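Local atomic coordinates of diacylglycerol O-acyltransferase (Marinobacter hydrocarbonoclasticus, PDB entry 6CHJ), a protein that probably transfers the acyl group of an acyl-CoA to diacylglycerol to form triacylglycerol, and also acts as a wax ester synthase. Residues B[27-32]-B[391-396]; B[241-246]-B[397-402]; B[382-387]-B[415-420]. One frame throughout, in Å; residues are numbered along the deposited sequence.

Contact 1 of 3, residues B[27-32]-B[391-396]; sequences QLFSFP and NGAKLE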
loop_
_atom_site.group_PDB
_atom_site.type_symbol
_atom_site.label_atom_id
_atom_site.label_comp_id
_atom_site.label_asym_id
_atom_site.label_seq_id
_atom_site.Cartn_x
_atom_site.Cartn_y
_atom_site.Cartn_z
ATOM N N GLN B 27 12.151 11.982 7.385
ATOM C CA GLN B 27 13.376 12.456 8.019
ATOM C C GLN B 27 14.579 12.030 7.192
ATOM O O GLN B 27 14.715 10.856 6.840
ATOM C CB GLN B 27 13.501 11.893 9.430
ATOM C CG GLN B 27 12.575 12.560 10.415
ATOM C CD GLN B 27 12.578 11.838 11.716
ATOM O OE1 GLN B 27 12.858 10.638 11.753
ATOM N NE2 GLN B 27 12.293 12.550 12.803
ATOM N N LEU B 28 15.449 12.978 6.892
ATOM C CA LEU B 28 16.647 12.736 6.109
ATOM C C LEU B 28 17.864 12.929 7.002
ATOM O O LEU B 28 17.970 13.949 7.690
ATOM C CB LEU B 28 16.683 13.689 4.923
ATOM C CG LEU B 28 17.938 13.718 4.074
ATOM C CD1 LEU B 28 17.972 12.490 3.153
ATOM C CD2 LEU B 28 17.949 15.024 3.290
ATOM N N PHE B 29 18.763 11.941 7.022
ATOM C CA PHE B 29 19.959 11.998 7.849
ATOM C C PHE B 29 21.210 11.863 6.997
ATOM O O PHE B 29 21.173 11.399 5.856
ATOM C CB PHE B 29 20.019 10.899 8.903
ATOM C CG PHE B 29 18.837 10.831 9.808
ATOM C CD1 PHE B 29 18.844 11.487 11.026
ATOM C CD2 PHE B 29 17.750 10.041 9.481
ATOM C CE1 PHE B 29 17.756 11.395 11.903
ATOM C CE2 PHE B 29 16.669 9.950 10.336
ATOM C CZ PHE B 29 16.671 10.636 11.553
ATOM N N SER B 30 22.331 12.268 7.579
ATOM C CA SER B 30 23.635 11.973 7.012
ATOM C C SER B 30 24.255 10.809 7.775
ATOM O O SER B 30 23.914 10.561 8.941
ATOM C CB SER B 30 24.542 13.202 7.057
ATOM O OG SER B 30 24.276 14.043 5.952
ATOM N N PHE B 31 25.130 10.067 7.094
ATOM C CA PHE B 31 25.924 9.061 7.789
ATOM C C PHE B 31 26.644 9.717 8.966
ATOM O O PHE B 31 27.234 10.796 8.796
ATOM C CB PHE B 31 26.970 8.427 6.868
ATOM C CG PHE B 31 26.448 7.337 5.967
ATOM C CD1 PHE B 31 25.090 7.233 5.668
ATOM C CD2 PHE B 31 27.336 6.424 5.386
ATOM C CE1 PHE B 31 24.626 6.243 4.809
ATOM C CE2 PHE B 31 26.875 5.429 4.530
ATOM C CZ PHE B 31 25.515 5.338 4.247
ATOM N N PRO B 32 26.630 9.115 10.156
ATOM C CA PRO B 32 27.447 9.665 11.247
ATOM C C PRO B 32 28.913 9.644 10.836
ATOM O O PRO B 32 29.347 8.776 10.071
ATOM C CB PRO B 32 27.170 8.727 12.432
ATOM C CG PRO B 32 25.979 7.869 12.010
ATOM C CD PRO B 32 26.036 7.814 10.504
ATOM N N ASN B 391 21.679 8.972 17.178
ATOM C CA ASN B 391 22.923 8.231 17.419
ATOM C C ASN B 391 24.049 8.718 16.509
ATOM O O ASN B 391 24.698 7.944 15.797
ATOM C CB ASN B 391 22.673 6.735 17.282
ATOM C CG ASN B 391 21.594 6.251 18.237
ATOM O OD1 ASN B 391 21.760 6.329 19.447
ATOM N ND2 ASN B 391 20.463 5.797 17.695
ATOM N N GLY B 392 24.253 10.045 16.519
ATOM C CA GLY B 392 25.280 10.692 15.730
ATOM C C GLY B 392 24.960 10.889 14.264
ATOM O O GLY B 392 25.799 11.424 13.531
ATOM N N ALA B 393 23.788 10.468 13.798
ATOM C CA ALA B 393 23.354 10.788 12.446
ATOM C C ALA B 393 22.627 12.127 12.498
ATOM O O ALA B 393 21.615 12.266 13.194
ATOM C CB ALA B 393 22.457 9.691 11.873
ATOM N N LYS B 394 23.157 13.119 11.797
ATOM C CA LYS B 394 22.553 14.447 11.824
ATOM C C LYS B 394 21.253 14.448 11.022
ATOM O O LYS B 394 21.230 14.068 9.845
ATOM C CB LYS B 394 23.534 15.482 11.267
ATOM C CG LYS B 394 23.022 16.917 11.246
ATOM C CD LYS B 394 24.064 17.868 10.666
ATOM C CE LYS B 394 25.107 17.109 9.846
ATOM N NZ LYS B 394 25.754 17.939 8.792
ATOM N N LEU B 395 20.174 14.863 11.657
ATOM C CA LEU B 395 18.969 15.186 10.908
ATOM C C LEU B 395 19.253 16.376 9.999
ATOM O O LEU B 395 19.601 17.456 10.483
ATOM C CB LEU B 395 17.821 15.498 11.871
ATOM C CG LEU B 395 16.412 15.650 11.284
ATOM C CD1 LEU B 395 15.919 14.331 10.654
ATOM C CD2 LEU B 395 15.439 16.169 12.343
ATOM N N GLU B 396 19.140 16.170 8.682
ATOM C CA GLU B 396 19.324 17.236 7.699
ATOM C C GLU B 396 18.028 17.930 7.268
ATOM O O GLU B 396 18.097 19.018 6.682
ATOM C CB GLU B 396 20.008 16.698 6.435
ATOM C CG GLU B 396 21.337 16.035 6.666
ATOM C CD GLU B 396 22.464 17.039 6.850
ATOM O OE1 GLU B 396 22.198 18.266 6.824
ATOM O OE2 GLU B 396 23.615 16.588 7.027
#
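Leu-28 and Glu-396 meet through their backbones: Glu-396 N gives a hydrogen bond of 2.7 Å to Leu-28 O at an N-H...O angle of 158°. The matching hydrogen bond runs the other way, from Ser-30 N to Lys-394 O at 3.1 Å. These two bonds flank Phe-29 and Leu-395, an antiparallel non-hydrogen-bonded pair whose side chains lie on the same face of the sheet. Leu-395 has CG anti to the backbone N (chi1 -171°), which carries CD1 over one face of the Phe-29 ring, 4.0 Å from its centroid and displaced toward the rim. The same methyl also reaches Gln-27 CB, at 3.6 Å. At the loop end, Pro-32 CB meets the carbonyl O of Gly-392, while its CG makes an apolar contact with the Ala-393 methyl beyond the last paired residues. A polar cluster forms round the end of the Glu-396 side chain: Ser-30 OG lies 2.8 Å from Glu-396 OE2, and Lys-394 NZ is 3.1 Å from that oxygen in a salt bridge. In the second shell, Phe-128 stacks on the Phe-29 ring, while Gln-127 OE1 is a further polar partner of Ser-30 OG. With a lysine and a serine gathered at one carboxylate oxygen, the arrangement would favour the ionised form of Glu-396, although the hydroxyl proton could serve either of two acceptors.

Contact 2 of 3, residues B[241-246]-B[397-402]; sequences FAAQSW and GMYPVS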
loop_
_atom_site.group_PDB
_atom_site.type_symbol
_atom_site.label_atom_id
_atom_site.label_comp_id
_atom_site.label_asym_id
_atom_site.label_seq_id
_atom_site.Cartn_x
_atom_site.Cartn_y
_atom_site.Cartn_z
ATOM N N PHE B 241 4.184 13.298 -3.597
ATOM C CA PHE B 241 4.789 14.011 -2.486
ATOM C C PHE B 241 5.957 14.856 -2.979
ATOM O O PHE B 241 6.788 14.395 -3.764
ATOM C CB PHE B 241 5.281 13.052 -1.412
ATOM C CG PHE B 241 5.871 13.739 -0.216
ATOM C CD1 PHE B 241 5.149 14.709 0.469
ATOM C CD2 PHE B 241 7.135 13.412 0.231
ATOM C CE1 PHE B 241 5.684 15.336 1.581
ATOM C CE2 PHE B 241 7.675 14.044 1.342
ATOM C CZ PHE B 241 6.954 14.997 2.016
ATOM N N ALA B 242 6.008 16.102 -2.516
ATOM C CA ALA B 242 7.052 17.050 -2.896
ATOM C C ALA B 242 7.446 17.812 -1.647
ATOM O O ALA B 242 6.594 18.436 -1.000
ATOM C CB ALA B 242 6.581 18.014 -3.991
ATOM N N ALA B 243 8.719 17.738 -1.296
ATOM C CA ALA B 243 9.233 18.382 -0.104
ATOM C C ALA B 243 10.523 19.100 -0.461
ATOM O O ALA B 243 11.203 18.740 -1.430
ATOM C CB ALA B 243 9.474 17.376 1.037
ATOM N N GLN B 244 10.843 20.133 0.323
ATOM C CA GLN B 244 12.030 20.958 0.108
ATOM C C GLN B 244 12.214 21.896 1.295
ATOM O O GLN B 244 11.259 22.209 2.015
ATOM C CB GLN B 244 11.941 21.763 -1.198
ATOM C CG GLN B 244 13.169 22.629 -1.555
ATOM C CD GLN B 244 14.515 21.922 -1.352
ATOM O OE1 GLN B 244 14.982 21.719 -0.218
ATOM N NE2 GLN B 244 15.147 21.547 -2.465
ATOM N N SER B 245 13.458 22.321 1.489
ATOM C CA SER B 245 13.871 23.223 2.551
ATOM C C SER B 245 14.264 24.566 1.957
ATOM O O SER B 245 14.804 24.636 0.848
ATOM C CB SER B 245 15.065 22.652 3.328
ATOM O OG SER B 245 14.693 21.571 4.173
ATOM N N TRP B 246 13.998 25.634 2.710
ATOM C CA TRP B 246 14.426 26.982 2.355
ATOM C C TRP B 246 15.070 27.637 3.569
ATOM O O TRP B 246 14.571 27.498 4.692
ATOM C CB TRP B 246 13.251 27.847 1.859
ATOM C CG TRP B 246 12.853 27.607 0.418
ATOM C CD1 TRP B 246 13.267 28.299 -0.657
ATOM C CD2 TRP B 246 11.944 26.609 -0.075
ATOM N NE1 TRP B 246 12.667 27.819 -1.799
ATOM C CE2 TRP B 246 11.866 26.766 -1.469
ATOM C CE3 TRP B 246 11.194 25.601 0.531
ATOM C CZ2 TRP B 246 11.081 25.944 -2.279
ATOM C CZ3 TRP B 246 10.410 24.780 -0.273
ATOM C CH2 TRP B 246 10.364 24.955 -1.662
ATOM N N GLY B 397 16.861 17.328 7.511
ATOM C CA GLY B 397 15.590 17.896 7.090
ATOM C C GLY B 397 14.424 17.004 7.482
ATOM O O GLY B 397 14.509 15.776 7.339
ATOM N N MET B 398 13.344 17.601 8.001
ATOM C CA MET B 398 12.157 16.878 8.446
ATOM C C MET B 398 10.941 17.479 7.745
ATOM O O MET B 398 10.723 18.695 7.810
ATOM C CB MET B 398 12.003 16.944 9.979
ATOM C CG MET B 398 12.470 18.271 10.599
ATOM S SD MET B 398 12.191 18.495 12.381
ATOM C CE MET B 398 10.399 18.446 12.473
ATOM N N TYR B 399 10.162 16.628 7.069
ATOM C CA TYR B 399 9.106 17.058 6.151
ATOM C C TYR B 399 7.818 16.320 6.483
ATOM O O TYR B 399 7.759 15.079 6.342
ATOM C CB TYR B 399 9.505 16.804 4.697
ATOM C CG TYR B 399 10.874 17.342 4.355
ATOM C CD1 TYR B 399 11.044 18.673 3.961
ATOM C CD2 TYR B 399 12.004 16.535 4.456
ATOM C CE1 TYR B 399 12.315 19.187 3.650
ATOM C CE2 TYR B 399 13.272 17.029 4.155
ATOM C CZ TYR B 399 13.416 18.360 3.753
ATOM O OH TYR B 399 14.668 18.843 3.464
ATOM N N PRO B 400 6.769 17.016 6.896
ATOM C CA PRO B 400 5.510 16.339 7.181
ATOM C C PRO B 400 4.839 15.864 5.897
ATOM O O PRO B 400 5.045 16.422 4.815
ATOM C CB PRO B 400 4.688 17.426 7.882
ATOM C CG PRO B 400 5.178 18.686 7.253
ATOM C CD PRO B 400 6.657 18.477 7.043
ATOM N N VAL B 401 4.036 14.804 6.037
ATOM C CA VAL B 401 3.282 14.202 4.938
ATOM C C VAL B 401 1.850 14.134 5.419
ATOM O O VAL B 401 1.547 13.398 6.364
ATOM C CB VAL B 401 3.791 12.804 4.554
ATOM C CG1 VAL B 401 3.240 12.419 3.189
ATOM C CG2 VAL B 401 5.324 12.753 4.573
ATOM N N SER B 402 0.969 14.907 4.802
ATOM C CA SER B 402 -0.333 15.063 5.424
ATOM C C SER B 402 -1.414 14.294 4.640
ATOM O O SER B 402 -1.108 13.341 3.908
ATOM C CB SER B 402 -0.615 16.558 5.562
ATOM O OG SER B 402 -1.402 16.780 6.712
#
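The Phe-241 ring receives Val-401 CG2 over one face, 4.2 Å from its centroid and 26° off the normal, a CH-pi contact in which the two side chains cross at about a right angle. At the edge of this ring, near its plane, sit Pro-400 O, 3.5 Å from Phe-241 CE1, and Tyr-399 CB. The phenol ring of Tyr-399 is approached obliquely by Ala-243 CB, which is 3.6 Å from Tyr-399 CD1. With CG anti to the carbonyl carbon (chi1 -50°), Tyr-399 reaches obliquely across to strand 241-246, its OH 2.8 Å from Ser-245 OG; either hydroxyl could be the donor, and the placement of the serine oxygen is less certain. No backbone hydrogen bond joins the segments, whose axes stay 7.7 Å apart at closest, so every contact involves at least one side chain. Leu-97 and Val-100 of helix 93-105 pack on Phe-241 as well, while Ile-426 touches both it and Val-401. Each strand belongs to a different mixed sheet: 239-247 is an outermost strand of one, whereas 397-401 pairs with strand 22-30 in the other. Two such diverging sheets joined at a seam are consistent with the two-domain architecture of CoA-dependent acyltransferases.

Contact 3 of 3, residues B[382-387]-B[415-420]; sequences PGPSRP and TSYNDQ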
loop_
_atom_site.group_PDB
_atom_site.type_symbol
_atom_site.label_atom_id
_atom_site.label_comp_id
_atom_site.label_asym_id
_atom_site.label_seq_id
_atom_site.Cartn_x
_atom_site.Cartn_y
_atom_site.Cartn_z
ATOM N N PRO B 382 5.454 24.760 14.223
ATOM C CA PRO B 382 6.895 25.012 14.386
ATOM C C PRO B 382 7.626 23.844 15.037
ATOM O O PRO B 382 7.042 23.052 15.780
ATOM C CB PRO B 382 6.936 26.269 15.270
ATOM C CG PRO B 382 5.598 26.297 15.966
ATOM C CD PRO B 382 4.633 25.729 14.974
ATOM N N GLY B 383 8.925 23.745 14.745
ATOM C CA GLY B 383 9.736 22.643 15.215
ATOM C C GLY B 383 10.931 23.061 16.048
ATOM O O GLY B 383 10.988 24.171 16.587
ATOM N N PRO B 384 11.920 22.172 16.155
ATOM C CA PRO B 384 13.060 22.416 17.052
ATOM C C PRO B 384 14.047 23.445 16.509
ATOM O O PRO B 384 14.356 23.480 15.310
ATOM C CB PRO B 384 13.718 21.036 17.154
ATOM C CG PRO B 384 13.410 20.405 15.818
ATOM C CD PRO B 384 12.019 20.871 15.473
ATOM N N SER B 385 14.571 24.265 17.427
ATOM C CA SER B 385 15.345 25.454 17.079
ATOM C C SER B 385 16.833 25.198 16.884
ATOM O O SER B 385 17.551 26.130 16.504
ATOM C CB SER B 385 15.160 26.533 18.150
ATOM O OG SER B 385 15.028 25.960 19.438
ATOM N N ARG B 386 17.319 23.984 17.124
ATOM C CA ARG B 386 18.745 23.679 17.103
ATOM C C ARG B 386 18.971 22.339 16.411
ATOM O O ARG B 386 18.063 21.505 16.359
ATOM C CB ARG B 386 19.324 23.650 18.525
ATOM C CG ARG B 386 19.133 24.973 19.277
ATOM C CD ARG B 386 19.813 24.990 20.619
ATOM N NE ARG B 386 19.215 24.026 21.534
ATOM C CZ ARG B 386 18.235 24.322 22.373
ATOM N NH1 ARG B 386 17.743 25.552 22.397
ATOM N NH2 ARG B 386 17.746 23.389 23.181
ATOM N N PRO B 387 20.175 22.110 15.869
ATOM C CA PRO B 387 20.421 20.863 15.130
ATOM C C PRO B 387 20.254 19.632 16.012
ATOM O O PRO B 387 20.351 19.685 17.243
ATOM C CB PRO B 387 21.870 21.010 14.642
ATOM C CG PRO B 387 22.112 22.469 14.616
ATOM C CD PRO B 387 21.327 23.023 15.783
ATOM N N THR B 415 6.775 23.294 8.485
ATOM C CA THR B 415 7.413 23.188 9.782
ATOM C C THR B 415 8.768 23.860 9.655
ATOM O O THR B 415 9.220 24.195 8.552
ATOM C CB THR B 415 7.540 21.722 10.244
ATOM O OG1 THR B 415 8.073 21.678 11.575
ATOM C CG2 THR B 415 8.456 20.961 9.336
ATOM N N SER B 416 9.410 24.066 10.792
ATOM C CA SER B 416 10.743 24.636 10.794
ATOM C C SER B 416 11.668 23.723 11.577
ATOM O O SER B 416 11.247 23.011 12.501
ATOM C CB SER B 416 10.765 26.065 11.371
ATOM O OG SER B 416 10.025 26.156 12.573
ATOM N N TYR B 417 12.926 23.726 11.166
ATOM C CA TYR B 417 13.980 22.985 11.850
ATOM C C TYR B 417 15.234 23.838 11.741
ATOM O O TYR B 417 15.758 24.022 10.639
ATOM C CB TYR B 417 14.180 21.589 11.238
ATOM C CG TYR B 417 15.495 20.870 11.572
ATOM C CD1 TYR B 417 15.890 20.642 12.895
ATOM C CD2 TYR B 417 16.319 20.392 10.558
ATOM C CE1 TYR B 417 17.084 19.971 13.184
ATOM C CE2 TYR B 417 17.507 19.735 10.834
ATOM C CZ TYR B 417 17.888 19.522 12.145
ATOM O OH TYR B 417 19.073 18.853 12.408
ATOM N N ASN B 418 15.671 24.393 12.875
ATOM C CA ASN B 418 16.923 25.139 12.980
ATOM C C ASN B 418 17.049 26.197 11.885
ATOM O O ASN B 418 16.297 27.171 11.866
ATOM C CB ASN B 418 18.116 24.171 12.946
ATOM C CG ASN B 418 19.439 24.846 13.328
ATOM O OD1 ASN B 418 19.588 25.373 14.435
ATOM N ND2 ASN B 418 20.395 24.837 12.402
ATOM N N ASP B 419 17.976 25.988 10.947
ATOM C CA ASP B 419 18.311 26.969 9.917
ATOM C C ASP B 419 17.181 27.253 8.938
ATOM O O ASP B 419 17.276 28.239 8.201
ATOM C CB ASP B 419 19.507 26.491 9.086
ATOM C CG ASP B 419 20.826 26.696 9.783
ATOM O OD1 ASP B 419 21.803 26.014 9.399
ATOM O OD2 ASP B 419 20.892 27.537 10.708
ATOM N N GLN B 420 16.153 26.405 8.860
ATOM C CA GLN B 420 15.380 26.331 7.630
ATOM C C GLN B 420 13.887 26.170 7.917
ATOM O O GLN B 420 13.460 25.869 9.035
ATOM C CB GLN B 420 15.905 25.190 6.738
ATOM C CG GLN B 420 15.815 23.796 7.388
ATOM C CD GLN B 420 16.893 22.828 6.913
ATOM O OE1 GLN B 420 18.069 23.188 6.795
ATOM N NE2 GLN B 420 16.494 21.582 6.655
#
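A beta-hairpin turn from Tyr-417 to Gln-420 meets the proline-rich loop 382-387, which runs beside its first strand in roughly the same direction, 32° apart. Asn-418 N, at the first corner of the turn, donates to Pro-384 O over 2.9 Å, nearly straight at 159° and in the carbonyl plane. Further back, Gly-383 N points almost directly at Ser-416 OG, but at 3.4 Å that bond is weak; chi1 of 46° sets the hydroxyl between the backbone N and carbonyl carbon of Ser-416. Gly-383 CA approaches Ser-416 O at 3.1 Å, so the loop backbone lies close on the strand at this point. The Tyr-417 ring slants past the prolines: Pro-384 CG is 3.8 Å from Tyr-417 CD1, and Pro-387 CA is 3.6 Å from Tyr-417 OH. CG of Tyr-417 is anti to its backbone N, directing the phenol along the loop toward Leu-388 N, with which OH is hydrogen-bonded, and Leu-395 O, a probable second partner whose very short distance is doubtful. From that corner, the Asn-418 carboxamide rests on the Pro-387 ring, with Asn-418 OD1 3.2 Å from Pro-387 CD. Within the hairpin, Tyr-417 and Gln-420 exchange both backbone bonds, closing a type II' turn that joins the antiparallel strands 410-417 and 420-428.

Along the chain the first segments, 27-32, 241-246 and 382-387, come before all the second ones, 391-396, 397-402 and 415-420, so the three contacts interlace. Strand 393-401 runs through contacts 1 and 2, whose centres lie about 16 Å apart; it pairs in the sheet of strand 22-30, then faces the edge of the other sheet. Contact 3, about 15 Å from the centre of contact 1 and about 13 Å from that of contact 2, sits at the hairpin of this second sheet, where Gln-420 NE2 is hydrogen-bonded to Glu-396 O. Strand 393-401 of the C-terminal region thus crosses over to join a sheet whose other long strands come from the N-terminal region.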